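Local atomic coordinates of alpha-galactosidase (Lactobacillus brevis, PDB entry 3MI6), a protein that probably hydrolyses terminal, non-reducing alpha-D-galactose residues of alpha-galactosides, as a member of glycoside hydrolase family 36. Residues 8-12 / 22-26; 348-352 / 606-610. One frame throughout, in Å; residues are numbered along the deposited sequence.

Interaction 1: residues 8-12 / 22-26; sequences ANLTF and IFQIM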
ATOM      1  N   ALA D   8      13.634 -14.480 -45.507  1.00 46.10           N
ATOM      2  CA  ALA D   8      14.553 -15.577 -45.268  1.00 46.99           C
ATOM      3  C   ALA D   8      14.318 -16.252 -43.916  1.00 48.39           C
ATOM      4  O   ALA D   8      14.605 -17.436 -43.753  1.00 49.90           O
ATOM      5  CB  ALA D   8      15.978 -15.074 -45.368  1.00 50.42           C
ATOM      6  N   ASN D   9      13.808 -15.492 -42.950  1.00 50.33           N
ATOM      7  CA  ASN D   9      13.517 -16.019 -41.612  1.00 50.88           C
ATOM      8  C   ASN D   9      12.064 -15.859 -41.195  1.00 49.12           C
ATOM      9  O   ASN D   9      11.670 -16.297 -40.110  1.00 50.60           O
ATOM     10  CB  ASN D   9      14.394 -15.354 -40.559  1.00 48.87           C
ATOM     11  CG  ASN D   9      15.831 -15.721 -40.701  1.00 51.30           C
ATOM     12  OD1 ASN D   9      16.282 -16.718 -40.143  1.00 54.08           O
ATOM     13  ND2 ASN D   9      16.571 -14.922 -41.457  1.00 50.86           N
ATOM     14  N   LEU D  10      11.278 -15.223 -42.052  1.00 45.31           N
ATOM     15  CA  LEU D  10       9.867 -15.021 -41.770  1.00 46.59           C
ATOM     16  C   LEU D  10       9.711 -14.283 -40.435  1.00 47.56           C
ATOM     17  O   LEU D  10       8.888 -14.635 -39.577  1.00 43.10           O
ATOM     18  CB  LEU D  10       9.102 -16.352 -41.800  1.00 46.79           C
ATOM     19  CG  LEU D  10       9.111 -17.127 -43.130  1.00 45.38           C
ATOM     20  CD1 LEU D  10       8.292 -18.405 -43.033  1.00 40.83           C
ATOM     21  CD2 LEU D  10       8.599 -16.268 -44.253  1.00 44.32           C
ATOM     22  N   THR D  11      10.536 -13.251 -40.290  1.00 46.90           N
ATOM     23  CA  THR D  11      10.463 -12.327 -39.182  1.00 42.14           C
ATOM     24  C   THR D  11       9.705 -11.072 -39.601  1.00 44.29           C
ATOM     25  O   THR D  11      10.157 -10.306 -40.451  1.00 44.47           O
ATOM     26  CB  THR D  11      11.848 -11.914 -38.734  1.00 44.13           C
ATOM     27  OG1 THR D  11      12.603 -13.082 -38.410  1.00 47.99           O
ATOM     28  CG2 THR D  11      11.750 -11.029 -37.523  1.00 44.95           C
ATOM     29  N   PHE D  12       8.543 -10.878 -38.993  1.00 43.29           N
ATOM     30  CA  PHE D  12       7.714  -9.723 -39.243  1.00 38.58           C
ATOM     31  C   PHE D  12       7.882  -8.758 -38.102  1.00 38.89           C
ATOM     32  O   PHE D  12       7.761  -9.126 -36.935  1.00 37.67           O
ATOM     33  CB  PHE D  12       6.262 -10.157 -39.376  1.00 38.94           C
ATOM     34  CG  PHE D  12       6.063 -11.201 -40.419  1.00 42.18           C
ATOM     35  CD1 PHE D  12       5.719 -10.846 -41.712  1.00 41.23           C
ATOM     36  CD2 PHE D  12       6.278 -12.537 -40.126  1.00 40.53           C
ATOM     37  CE1 PHE D  12       5.562 -11.803 -42.679  1.00 42.19           C
ATOM     38  CE2 PHE D  12       6.121 -13.497 -41.090  1.00 41.95           C
ATOM     39  CZ  PHE D  12       5.761 -13.131 -42.370  1.00 43.29           C
ATOM     40  N   ILE D  22       7.083  -7.088 -32.900  1.00 33.95           N
ATOM     41  CA  ILE D  22       7.850  -8.043 -33.679  1.00 33.74           C
ATOM     42  C   ILE D  22       7.382  -9.473 -33.411  1.00 37.32           C
ATOM     43  O   ILE D  22       7.277  -9.888 -32.249  1.00 36.64           O
ATOM     44  CB  ILE D  22       9.344  -7.990 -33.317  1.00 35.55           C
ATOM     45  CG1 ILE D  22       9.875  -6.558 -33.353  1.00 38.55           C
ATOM     46  CG2 ILE D  22      10.158  -8.890 -34.226  1.00 36.32           C
ATOM     47  CD1 ILE D  22      11.268  -6.417 -32.693  1.00 34.77           C
ATOM     48  N   PHE D  23       7.116 -10.230 -34.478  1.00 35.66           N
ATOM     49  CA  PHE D  23       6.893 -11.668 -34.339  1.00 38.81           C
ATOM     50  C   PHE D  23       7.572 -12.492 -35.429  1.00 42.26           C
ATOM     51  O   PHE D  23       8.055 -11.943 -36.415  1.00 41.36           O
ATOM     52  CB  PHE D  23       5.402 -12.011 -34.244  1.00 39.19           C
ATOM     53  CG  PHE D  23       4.596 -11.657 -35.470  1.00 37.54           C
ATOM     54  CD1 PHE D  23       4.173 -10.356 -35.688  1.00 34.69           C
ATOM     55  CD2 PHE D  23       4.222 -12.641 -36.379  1.00 38.72           C
ATOM     56  CE1 PHE D  23       3.413 -10.034 -36.791  1.00 35.27           C
ATOM     57  CE2 PHE D  23       3.457 -12.322 -37.499  1.00 38.40           C
ATOM     58  CZ  PHE D  23       3.052 -11.016 -37.702  1.00 37.25           C
ATOM     59  N   GLN D  24       7.587 -13.811 -35.245  1.00 42.72           N
ATOM     60  CA  GLN D  24       8.323 -14.713 -36.121  1.00 42.89           C
ATOM     61  C   GLN D  24       7.590 -16.033 -36.349  1.00 46.39           C
ATOM     62  O   GLN D  24       7.035 -16.617 -35.415  1.00 45.31           O
ATOM     63  CB  GLN D  24       9.703 -14.994 -35.529  1.00 43.26           C
ATOM     64  CG  GLN D  24      10.626 -15.785 -36.434  1.00 49.47           C
ATOM     65  CD  GLN D  24      12.013 -15.993 -35.822  1.00 57.36           C
ATOM     66  OE1 GLN D  24      12.157 -16.155 -34.602  1.00 54.39           O
ATOM     67  NE2 GLN D  24      13.039 -16.001 -36.673  1.00 56.92           N
ATOM     68  N   ILE D  25       7.587 -16.503 -37.595  1.00 48.04           N
ATOM     69  CA  ILE D  25       7.078 -17.839 -37.888  1.00 44.04           C
ATOM     70  C   ILE D  25       8.077 -18.856 -37.367  1.00 46.92           C
ATOM     71  O   ILE D  25       9.290 -18.709 -37.543  1.00 49.11           O
ATOM     72  CB  ILE D  25       6.837 -18.058 -39.380  1.00 44.06           C
ATOM     73  CG1 ILE D  25       5.804 -17.061 -39.895  1.00 47.06           C
ATOM     74  CG2 ILE D  25       6.333 -19.457 -39.624  1.00 46.32           C
ATOM     75  CD1 ILE D  25       4.477 -17.136 -39.158  1.00 45.80           C
HETATM   76  N   MSE D  26       7.569 -19.892 -36.724  1.00 46.56           N
HETATM   77  CA  MSE D  26       8.437 -20.783 -35.980  1.00 48.25           C
HETATM   78  C   MSE D  26       8.540 -22.211 -36.515  1.00 50.34           C
HETATM   79  O   MSE D  26       7.802 -22.629 -37.418  1.00 48.98           O
HETATM   80  CB  MSE D  26       7.995 -20.808 -34.527  1.00 49.91           C
HETATM   81  CG  MSE D  26       8.006 -19.434 -33.881  1.00 49.74           C
HETATM   82 SE   MSE D  26       8.182 -19.661 -31.967  1.00 74.65          SE
HETATM   83  CE  MSE D  26       6.575 -20.728 -31.592  1.00 50.86           C
TER
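The CB of F12 rests on one face of the F23 ring, 3.9 Å from its centroid but displaced toward the CZ rim. F23 reaches this place because its CG sits between the backbone N and the carbonyl carbon (chi1 63°), which swings the ring in beneath its cross-strand neighbour. The two rings run nearly parallel, at 19°, yet are slid so far apart that they barely overlap, and I25 meets the F12 ring at its edge, CG1 lying 3.8 Å from CE2. The CB of I25 also abuts L10 CB at 3.7 Å, so I25 wedges between leucine and ring. F23 stacks with Y151 and lies on L134 and V136 of strand 132-140. On the face carrying T11 and Q24, the glutamine crosses the threonine obliquely, and T11 OG1 bonds to P44 O.

F12 and F23 form a hydrogen-bonded antiparallel pair, with F12 N donating to F23 O and F23 N to F12 O, each at 2.8 Å. I25 N reaches L10 O at 3.0 Å. Toward strand 4-6, on the other side, L10 and T11 both face N6 in a G1 beta bulge. Replacing F23 by an alanine would probably open a gap under F12 CB and leave Y151 without its stacking partner. The hairpin thus turns an oily face to strands 103-112 and 132-140, while the amides and carbonyls of F12 and F23 satisfy each other.

Interaction 2: residues 348-352 / 606-610; sequences KLMTI and LDITK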
ATOM      1  N   LYS D 348     -46.430  24.018 -26.204  1.00 78.39           N
ATOM      2  CA  LYS D 348     -45.510  24.129 -25.080  1.00 73.85           C
ATOM      3  C   LYS D 348     -44.074  24.107 -25.564  1.00 72.12           C
ATOM      4  O   LYS D 348     -43.235  24.831 -25.047  1.00 71.48           O
ATOM      5  CB  LYS D 348     -45.729  23.000 -24.068  1.00 74.19           C
ATOM      6  CG  LYS D 348     -44.651  22.893 -22.985  1.00 69.70           C
ATOM      7  CD  LYS D 348     -44.607  24.120 -22.095  1.00 66.66           C
ATOM      8  CE  LYS D 348     -43.516  23.987 -21.039  1.00 70.95           C
ATOM      9  NZ  LYS D 348     -43.510  25.099 -20.037  1.00 67.68           N
ATOM     10  N   LEU D 349     -43.794  23.273 -26.559  1.00 74.44           N
ATOM     11  CA  LEU D 349     -42.425  23.124 -27.053  1.00 76.24           C
ATOM     12  C   LEU D 349     -41.978  24.342 -27.858  1.00 73.65           C
ATOM     13  O   LEU D 349     -40.784  24.656 -27.937  1.00 68.41           O
ATOM     14  CB  LEU D 349     -42.261  21.837 -27.878  1.00 74.30           C
ATOM     15  CG  LEU D 349     -42.064  20.522 -27.107  1.00 69.58           C
ATOM     16  CD1 LEU D 349     -41.819  19.403 -28.086  1.00 64.44           C
ATOM     17  CD2 LEU D 349     -40.920  20.595 -26.082  1.00 66.88           C
HETATM   18  N   MSE D 350     -42.945  25.033 -28.448  1.00 73.85           N
HETATM   19  CA  MSE D 350     -42.644  26.228 -29.210  1.00 71.83           C
HETATM   20  C   MSE D 350     -42.120  27.339 -28.296  1.00 68.29           C
HETATM   21  O   MSE D 350     -41.196  28.070 -28.653  1.00 63.80           O
HETATM   22  CB  MSE D 350     -43.871  26.691 -29.992  1.00 75.94           C
HETATM   23  CG  MSE D 350     -43.499  27.458 -31.236  1.00 80.39           C
HETATM   24 SE   MSE D 350     -42.293  26.388 -32.338  1.00 95.24          SE
HETATM   25  CE  MSE D 350     -43.653  25.341 -33.288  1.00 89.18           C
ATOM     26  N   THR D 351     -42.710  27.460 -27.114  1.00 69.35           N
ATOM     27  CA  THR D 351     -42.213  28.419 -26.146  1.00 68.71           C
ATOM     28  C   THR D 351     -40.729  28.149 -25.895  1.00 67.24           C
ATOM     29  O   THR D 351     -39.935  29.081 -25.782  1.00 69.05           O
ATOM     30  CB  THR D 351     -43.020  28.403 -24.816  1.00 70.31           C
ATOM     31  OG1 THR D 351     -42.766  27.191 -24.094  1.00 69.24           O
ATOM     32  CG2 THR D 351     -44.514  28.537 -25.082  1.00 70.10           C
ATOM     33  N   ILE D 352     -40.356  26.875 -25.827  1.00 66.61           N
ATOM     34  CA  ILE D 352     -38.963  26.505 -25.616  1.00 63.66           C
ATOM     35  C   ILE D 352     -38.129  26.944 -26.807  1.00 60.15           C
ATOM     36  O   ILE D 352     -37.193  27.727 -26.667  1.00 59.99           O
ATOM     37  CB  ILE D 352     -38.791  24.978 -25.370  1.00 64.06           C
ATOM     38  CG1 ILE D 352     -39.488  24.563 -24.072  1.00 66.27           C
ATOM     39  CG2 ILE D 352     -37.308  24.587 -25.303  1.00 55.16           C
ATOM     40  CD1 ILE D 352     -39.120  23.174 -23.584  1.00 61.62           C
ATOM     41  N   LEU D 606     -32.906  21.614 -19.791  1.00 44.98           N
ATOM     42  CA  LEU D 606     -33.748  22.180 -18.747  1.00 47.51           C
ATOM     43  C   LEU D 606     -34.819  23.112 -19.294  1.00 54.49           C
ATOM     44  O   LEU D 606     -34.685  23.655 -20.387  1.00 52.91           O
ATOM     45  CB  LEU D 606     -32.915  22.872 -17.663  1.00 46.47           C
ATOM     46  CG  LEU D 606     -32.264  24.251 -17.751  1.00 46.50           C
ATOM     47  CD1 LEU D 606     -31.378  24.393 -16.537  1.00 41.12           C
ATOM     48  CD2 LEU D 606     -31.447  24.416 -18.984  1.00 44.38           C
ATOM     49  N   ASP D 607     -35.898  23.270 -18.534  1.00 56.88           N
ATOM     50  CA  ASP D 607     -37.001  24.105 -18.960  1.00 53.85           C
ATOM     51  C   ASP D 607     -36.624  25.567 -18.812  1.00 54.79           C
ATOM     52  O   ASP D 607     -36.884  26.174 -17.776  1.00 58.36           O
ATOM     53  CB  ASP D 607     -38.238  23.808 -18.128  1.00 55.89           C
ATOM     54  CG  ASP D 607     -39.478  24.410 -18.723  1.00 59.39           C
ATOM     55  OD1 ASP D 607     -39.338  25.164 -19.707  1.00 58.15           O
ATOM     56  OD2 ASP D 607     -40.587  24.118 -18.227  1.00 62.04           O
ATOM     57  N   ILE D 608     -36.005  26.130 -19.844  1.00 55.05           N
ATOM     58  CA  ILE D 608     -35.540  27.514 -19.795  1.00 55.10           C
ATOM     59  C   ILE D 608     -36.687  28.527 -19.813  1.00 58.52           C
ATOM     60  O   ILE D 608     -36.478  29.704 -19.519  1.00 58.86           O
ATOM     61  CB  ILE D 608     -34.549  27.825 -20.928  1.00 52.07           C
ATOM     62  CG1 ILE D 608     -35.152  27.471 -22.280  1.00 50.31           C
ATOM     63  CG2 ILE D 608     -33.270  27.055 -20.739  1.00 49.37           C
ATOM     64  CD1 ILE D 608     -34.203  27.682 -23.415  1.00 50.89           C
ATOM     65  N   THR D 609     -37.895  28.074 -20.150  1.00 57.12           N
ATOM     66  CA  THR D 609     -39.086  28.911 -20.020  1.00 54.96           C
ATOM     67  C   THR D 609     -39.404  29.210 -18.543  1.00 57.88           C
ATOM     68  O   THR D 609     -40.113  30.168 -18.243  1.00 61.38           O
ATOM     69  CB  THR D 609     -40.332  28.290 -20.724  1.00 58.82           C
ATOM     70  OG1 THR D 609     -41.031  27.418 -19.825  1.00 59.69           O
ATOM     71  CG2 THR D 609     -39.936  27.527 -21.983  1.00 60.24           C
ATOM     72  N   LYS D 610     -38.865  28.395 -17.636  1.00 59.86           N
ATOM     73  CA  LYS D 610     -39.074  28.536 -16.189  1.00 58.17           C
ATOM     74  C   LYS D 610     -37.888  29.171 -15.459  1.00 57.77           C
ATOM     75  O   LYS D 610     -37.623  28.848 -14.302  1.00 59.65           O
ATOM     76  CB  LYS D 610     -39.347  27.167 -15.543  1.00 59.41           C
ATOM     77  CG  LYS D 610     -40.740  26.604 -15.753  1.00 60.92           C
ATOM     78  CD  LYS D 610     -41.005  25.438 -14.786  1.00 68.03           C
ATOM     79  CE  LYS D 610     -42.299  24.672 -15.124  1.00 71.81           C
ATOM     80  NZ  LYS D 610     -43.529  25.531 -15.154  1.00 69.97           N
TER
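The flat group of this contact is the D607 carboxylate, which meets K348 from across the contact and T609 from its own loop. The K348 ammonium approaches from ahead of the two oxygens, the two side chains coming from opposite directions, and its NZ forms a rather long salt bridge of 3.6 Å to D607 OD2. T609 OG1 donates to D607 OD1 at 2.8 Å, on the syn side but 34° out of the carboxylate plane. The backbone N of T609 adds a weak bond to the same OD1, so this oxygen takes two donors from one residue and the carboxylate is restrained in its rotation.

K348 reaches the loop by setting its CG anti to the backbone N (chi1 170°) and bending once at chi2, beyond which the chain runs straight. Its NZ also gives T609 OG1 a weak hydrogen bond of 3.4 Å, placing the hydroxyl between lysine and carboxylate. K610 NZ lies 4.9 Å from K348 NZ, a like charge that the aspartate probably offsets in part.

The methyl of T609 supplies the apolar half. Its CG2 lies 3.7 Å from I352 CG1, with the side chains crossing at about a right angle, and it also touches T351 OG1. That hydroxyl is turned back to its own helix, bonding K348 O at 2.6 Å.

D607 is the centre of an inverse gamma turn in the loop that leaves barrel strand 601-604 and leads to helix 613-628. The loop packs on helix 346-358, which links barrel strands 333-335 and 363-366; beside the polar group, I352 lies on F364, and both I352 and I608 reach I334.

In the fold
Interactions 1 and 2 lie on opposite sides of the chain's centre, their centres about 65 Å apart, and share no element. Both are partly buried. Residues 8-12 and 22-26 are close in sequence and join two inner strands of a four-stranded antiparallel sheet through main-chain bonds and aromatic and aliphatic side chains. Residues 348-352 and 606-610 are separated by most of the TIM barrel and bring helix 346-358, between its first two strands, to the loop after its last strand, using a charged pair, a threonine hydroxyl and a smaller apolar patch. Interaction 1 is away from the predicted sites, whereas the side chain of I352 lies about 10 Å from that of D367, a predicted substrate-binding residue.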